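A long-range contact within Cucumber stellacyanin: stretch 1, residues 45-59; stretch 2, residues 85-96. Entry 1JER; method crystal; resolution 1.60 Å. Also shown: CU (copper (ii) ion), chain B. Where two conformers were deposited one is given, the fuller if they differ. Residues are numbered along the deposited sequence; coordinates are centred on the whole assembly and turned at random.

Stretch 1 (45-59) NAHNVHEMETKQSFD
Stretch 2 (85-96) MHYFVCTVGTHC

The strand through His50 and Glu51 runs antiparallel to strand 85-89, their N-to-C directions 138° apart and their axes approaching to 4.5 Å. His50 and Val89 form the hydrogen-bonded pair (CA-CA 5.4 Å): His50 N donates to Val89 O at 2.9 Å, and Val89 N to His50 O at 2.8 Å. Glu51 faces Phe88 as a non-hydrogen-bonded pair (CA-CA 4.3 Å), and Met52 N donates to Tyr87 O at 2.8 Å. Both residues of the His50-Val89 pair are extended, with phi/psi -133/133 at His50 and -143/170 at Val89.

Beyond the strands, copper ties the loops together. His47 ND1 and His95 ND1 each lie 2.0 Å from CU, and Cys90 SG lies 2.2 Å from it; a fourth ligand comes from elsewhere in the structure. Shared coordination explains the 3.1 Å between His47 ND1 and His95 ND1, which is no hydrogen bond. Rotamers are m for both histidines and t for Cys90. Asn48 N and Val92 N donate to Cys90 SG, each at 3.5 Å, and a type II' turn spans Val92 to His95.

Apolar packing gathers around helix 55-59. Phe58 (t) points toward stretch 2, its CD1 3.6 Å from both Tyr87 CB and Val89 CG1. Lys55 CA sits over the face of the Tyr87 ring (m), 4.2 Å from its centroid, a CH-pi contact. Met52 SD meets Val89 CG2 at 3.8 Å.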

# COMPACT_ATOMS: atom_id res chain seq x y z
N ASN A 45 6.10 -0.21 16.48
CA ASN A 45 6.76 -1.15 17.33
C ASN A 45 5.91 -2.00 18.21
O ASN A 45 6.45 -2.98 18.78
CB ASN A 45 7.89 -0.47 18.13
CG ASN A 45 9.16 -0.29 17.33
OD1 ASN A 45 9.17 -0.18 16.10
ND2 ASN A 45 10.31 -0.27 18.03
N ALA A 46 4.60 -1.76 18.37
CA ALA A 46 3.78 -2.58 19.25
C ALA A 46 3.12 -3.76 18.54
O ALA A 46 2.76 -4.76 19.14
CB ALA A 46 2.64 -1.71 19.84
N HIS A 47 2.87 -3.61 17.24
CA HIS A 47 2.19 -4.77 16.54
C HIS A 47 2.82 -4.87 15.16
O HIS A 47 3.70 -4.12 14.78
CB HIS A 47 0.69 -4.29 16.29
CG HIS A 47 -0.03 -4.11 17.59
ND1 HIS A 47 -0.38 -5.19 18.38
CD2 HIS A 47 -0.41 -2.99 18.27
CE1 HIS A 47 -0.99 -4.74 19.48
NE2 HIS A 47 -1.03 -3.43 19.43
N ASN A 48 2.27 -5.77 14.34
CA ASN A 48 2.72 -5.81 12.94
C ASN A 48 1.52 -6.36 12.13
O ASN A 48 0.45 -6.57 12.73
CB ASN A 48 3.96 -6.64 12.74
CG ASN A 48 3.82 -8.06 13.23
OD1 ASN A 48 4.80 -8.67 13.70
ND2 ASN A 48 2.65 -8.60 13.20
N VAL A 49 1.73 -6.48 10.83
CA VAL A 49 0.67 -7.00 9.97
C VAL A 49 1.30 -8.03 9.01
O VAL A 49 2.24 -7.70 8.32
CB VAL A 49 0.07 -5.88 9.08
CG1 VAL A 49 -1.07 -6.56 8.25
CG2 VAL A 49 -0.55 -4.80 9.96
N HIS A 50 0.75 -9.24 9.06
CA HIS A 50 1.27 -10.30 8.20
C HIS A 50 0.13 -11.01 7.52
O HIS A 50 -0.89 -11.35 8.11
CB HIS A 50 2.05 -11.30 9.10
CG HIS A 50 2.51 -12.54 8.41
ND1 HIS A 50 3.47 -12.56 7.43
CD2 HIS A 50 2.16 -13.84 8.61
CE1 HIS A 50 3.67 -13.80 7.01
NE2 HIS A 50 2.89 -14.59 7.71
N GLU A 51 0.25 -11.22 6.19
CA GLU A 51 -0.84 -11.95 5.52
C GLU A 51 -0.58 -13.43 5.56
O GLU A 51 0.59 -13.87 5.43
CB GLU A 51 -0.91 -11.43 4.06
CG GLU A 51 -2.05 -12.16 3.33
CD GLU A 51 -2.21 -11.68 1.90
OE1 GLU A 51 -1.44 -10.86 1.41
OE2 GLU A 51 -3.17 -12.17 1.25
N MET A 52 -1.53 -14.30 5.85
CA MET A 52 -1.29 -15.74 5.88
C MET A 52 -1.90 -16.36 4.57
O MET A 52 -2.88 -15.84 4.06
CB MET A 52 -2.10 -16.39 6.99
CG MET A 52 -2.26 -15.59 8.25
SD MET A 52 -1.36 -16.44 9.60
CE MET A 52 0.31 -16.03 9.08
N GLU A 53 -1.35 -17.50 4.22
CA GLU A 53 -1.77 -18.22 3.02
C GLU A 53 -3.07 -18.98 3.18
O GLU A 53 -3.92 -18.95 2.28
CB GLU A 53 -0.66 -19.19 2.61
CG GLU A 53 0.59 -19.15 3.44
CD GLU A 53 0.46 -19.18 4.93
OE1 GLU A 53 0.27 -20.24 5.55
OE2 GLU A 53 0.66 -18.10 5.56
N THR A 54 -3.21 -19.75 4.25
CA THR A 54 -4.30 -20.69 4.45
C THR A 54 -5.10 -20.39 5.70
O THR A 54 -4.55 -19.84 6.66
CB THR A 54 -3.73 -22.15 4.67
OG1 THR A 54 -2.78 -22.43 3.64
CG2 THR A 54 -2.97 -22.14 6.00
N LYS A 55 -6.37 -20.83 5.69
CA LYS A 55 -7.25 -20.66 6.81
C LYS A 55 -6.78 -21.44 8.04
O LYS A 55 -7.06 -21.06 9.17
CB LYS A 55 -8.70 -21.09 6.49
CG LYS A 55 -9.61 -20.87 7.70
CD LYS A 55 -10.94 -21.56 7.59
CE LYS A 55 -11.63 -21.68 8.96
NZ LYS A 55 -11.62 -20.35 9.67
N GLN A 56 -6.17 -22.59 7.76
CA GLN A 56 -5.74 -23.49 8.87
C GLN A 56 -4.69 -22.78 9.70
O GLN A 56 -4.83 -22.70 10.92
CB GLN A 56 -5.22 -24.79 8.26
CG GLN A 56 -6.25 -25.76 7.76
CD GLN A 56 -7.17 -25.34 6.65
OE1 GLN A 56 -6.82 -25.14 5.47
NE2 GLN A 56 -8.49 -25.29 6.96
N SER A 57 -3.69 -22.22 9.01
CA SER A 57 -2.63 -21.48 9.74
C SER A 57 -3.20 -20.27 10.46
O SER A 57 -2.82 -19.96 11.60
CB SER A 57 -1.62 -20.97 8.69
OG SER A 57 -0.83 -22.07 8.28
N PHE A 58 -4.07 -19.51 9.78
CA PHE A 58 -4.70 -18.32 10.39
C PHE A 58 -5.47 -18.76 11.62
O PHE A 58 -5.44 -18.15 12.69
CB PHE A 58 -5.76 -17.83 9.33
CG PHE A 58 -6.66 -16.72 9.78
CD1 PHE A 58 -6.15 -15.41 9.91
CD2 PHE A 58 -7.99 -16.92 10.06
CE1 PHE A 58 -7.00 -14.39 10.29
CE2 PHE A 58 -8.83 -15.91 10.48
CZ PHE A 58 -8.32 -14.61 10.57
N ASP A 59 -6.27 -19.86 11.47
CA ASP A 59 -7.07 -20.28 12.60
C ASP A 59 -6.19 -20.67 13.79
O ASP A 59 -6.49 -20.44 14.96
CB ASP A 59 -8.04 -21.40 12.27
CG ASP A 59 -9.26 -21.00 11.45
OD1 ASP A 59 -9.55 -19.80 11.31
OD2 ASP A 59 -9.96 -21.92 10.93
N MET A 85 -10.79 -15.03 -0.25
CA MET A 85 -10.52 -14.85 1.18
C MET A 85 -9.05 -14.40 1.37
O MET A 85 -8.19 -14.96 0.71
CB MET A 85 -10.71 -16.18 1.91
CG MET A 85 -12.17 -16.60 2.08
SD MET A 85 -13.23 -15.37 2.72
CE MET A 85 -12.69 -15.11 4.38
N HIS A 86 -8.89 -13.46 2.28
CA HIS A 86 -7.55 -12.98 2.66
C HIS A 86 -7.51 -13.00 4.20
O HIS A 86 -8.51 -12.75 4.85
CB HIS A 86 -7.26 -11.61 2.13
CG HIS A 86 -7.04 -11.55 0.64
ND1 HIS A 86 -8.07 -11.63 -0.25
CD2 HIS A 86 -5.91 -11.44 -0.09
CE1 HIS A 86 -7.59 -11.57 -1.49
NE2 HIS A 86 -6.29 -11.45 -1.42
N TYR A 87 -6.34 -13.32 4.71
CA TYR A 87 -6.22 -13.51 6.18
C TYR A 87 -5.02 -12.67 6.66
O TYR A 87 -3.91 -12.83 6.15
CB TYR A 87 -5.76 -15.01 6.35
CG TYR A 87 -6.86 -15.94 5.86
CD1 TYR A 87 -8.07 -16.01 6.53
CD2 TYR A 87 -6.68 -16.69 4.71
CE1 TYR A 87 -9.09 -16.84 6.08
CE2 TYR A 87 -7.69 -17.53 4.26
CZ TYR A 87 -8.87 -17.59 4.96
OH TYR A 87 -9.89 -18.42 4.49
N PHE A 88 -5.24 -11.84 7.66
CA PHE A 88 -4.09 -11.01 8.14
C PHE A 88 -4.03 -11.19 9.67
O PHE A 88 -5.07 -11.25 10.33
CB PHE A 88 -4.40 -9.54 7.88
CG PHE A 88 -4.53 -9.21 6.40
CD1 PHE A 88 -3.42 -8.90 5.66
CD2 PHE A 88 -5.81 -9.24 5.81
CE1 PHE A 88 -3.52 -8.63 4.29
CE2 PHE A 88 -5.89 -9.00 4.45
CZ PHE A 88 -4.78 -8.67 3.72
N VAL A 89 -2.80 -11.19 10.20
CA VAL A 89 -2.73 -11.33 11.67
C VAL A 89 -1.58 -10.43 12.16
O VAL A 89 -0.79 -9.95 11.38
CB VAL A 89 -2.32 -12.78 12.04
CG1 VAL A 89 -3.40 -13.77 11.56
CG2 VAL A 89 -1.00 -13.14 11.38
N CYS A 90 -1.55 -10.30 13.47
CA CYS A 90 -0.39 -9.68 14.13
C CYS A 90 0.40 -10.87 14.75
O CYS A 90 -0.23 -11.73 15.38
CB CYS A 90 -0.91 -8.82 15.32
SG CYS A 90 0.58 -8.17 16.21
N THR A 91 1.69 -10.94 14.47
CA THR A 91 2.47 -12.10 14.91
C THR A 91 3.19 -11.83 16.21
O THR A 91 4.00 -12.63 16.67
CB THR A 91 3.47 -12.56 13.85
OG1 THR A 91 4.45 -11.57 13.62
CG2 THR A 91 2.78 -12.83 12.51
N VAL A 92 2.90 -10.69 16.85
CA VAL A 92 3.59 -10.42 18.14
C VAL A 92 2.96 -11.24 19.23
O VAL A 92 1.77 -11.25 19.44
CB VAL A 92 3.51 -8.93 18.47
CG1 VAL A 92 3.88 -8.63 19.91
CG2 VAL A 92 4.27 -8.09 17.48
N GLY A 93 3.83 -11.94 20.03
CA GLY A 93 3.32 -12.61 21.19
C GLY A 93 2.08 -13.38 21.10
O GLY A 93 1.97 -14.31 20.26
N THR A 94 1.09 -13.12 21.96
CA THR A 94 -0.17 -13.89 21.89
C THR A 94 -1.28 -13.08 21.22
O THR A 94 -2.47 -13.39 21.37
CB THR A 94 -0.64 -14.21 23.34
OG1 THR A 94 -0.73 -12.99 24.06
CG2 THR A 94 0.47 -15.02 24.05
N HIS A 95 -0.94 -12.00 20.53
CA HIS A 95 -1.98 -11.11 19.99
C HIS A 95 -2.94 -11.84 19.06
O HIS A 95 -4.16 -11.65 19.09
CB HIS A 95 -1.31 -9.95 19.27
CG HIS A 95 -0.50 -9.09 20.18
ND1 HIS A 95 0.06 -7.92 19.77
CD2 HIS A 95 -0.15 -9.24 21.48
CE1 HIS A 95 0.73 -7.33 20.75
NE2 HIS A 95 0.61 -8.13 21.82
N CYS A 96 -2.39 -12.70 18.19
CA CYS A 96 -3.34 -13.39 17.26
C CYS A 96 -4.26 -14.27 18.05
O CYS A 96 -5.48 -14.30 17.87
CB CYS A 96 -2.48 -14.17 16.27
SG CYS A 96 -3.37 -15.21 15.10
CU CU B . -0.22 -7.09 17.93
O HOH W 1 -4.40 -14.44 2.57
O HOH W 2 -5.59 -16.89 1.11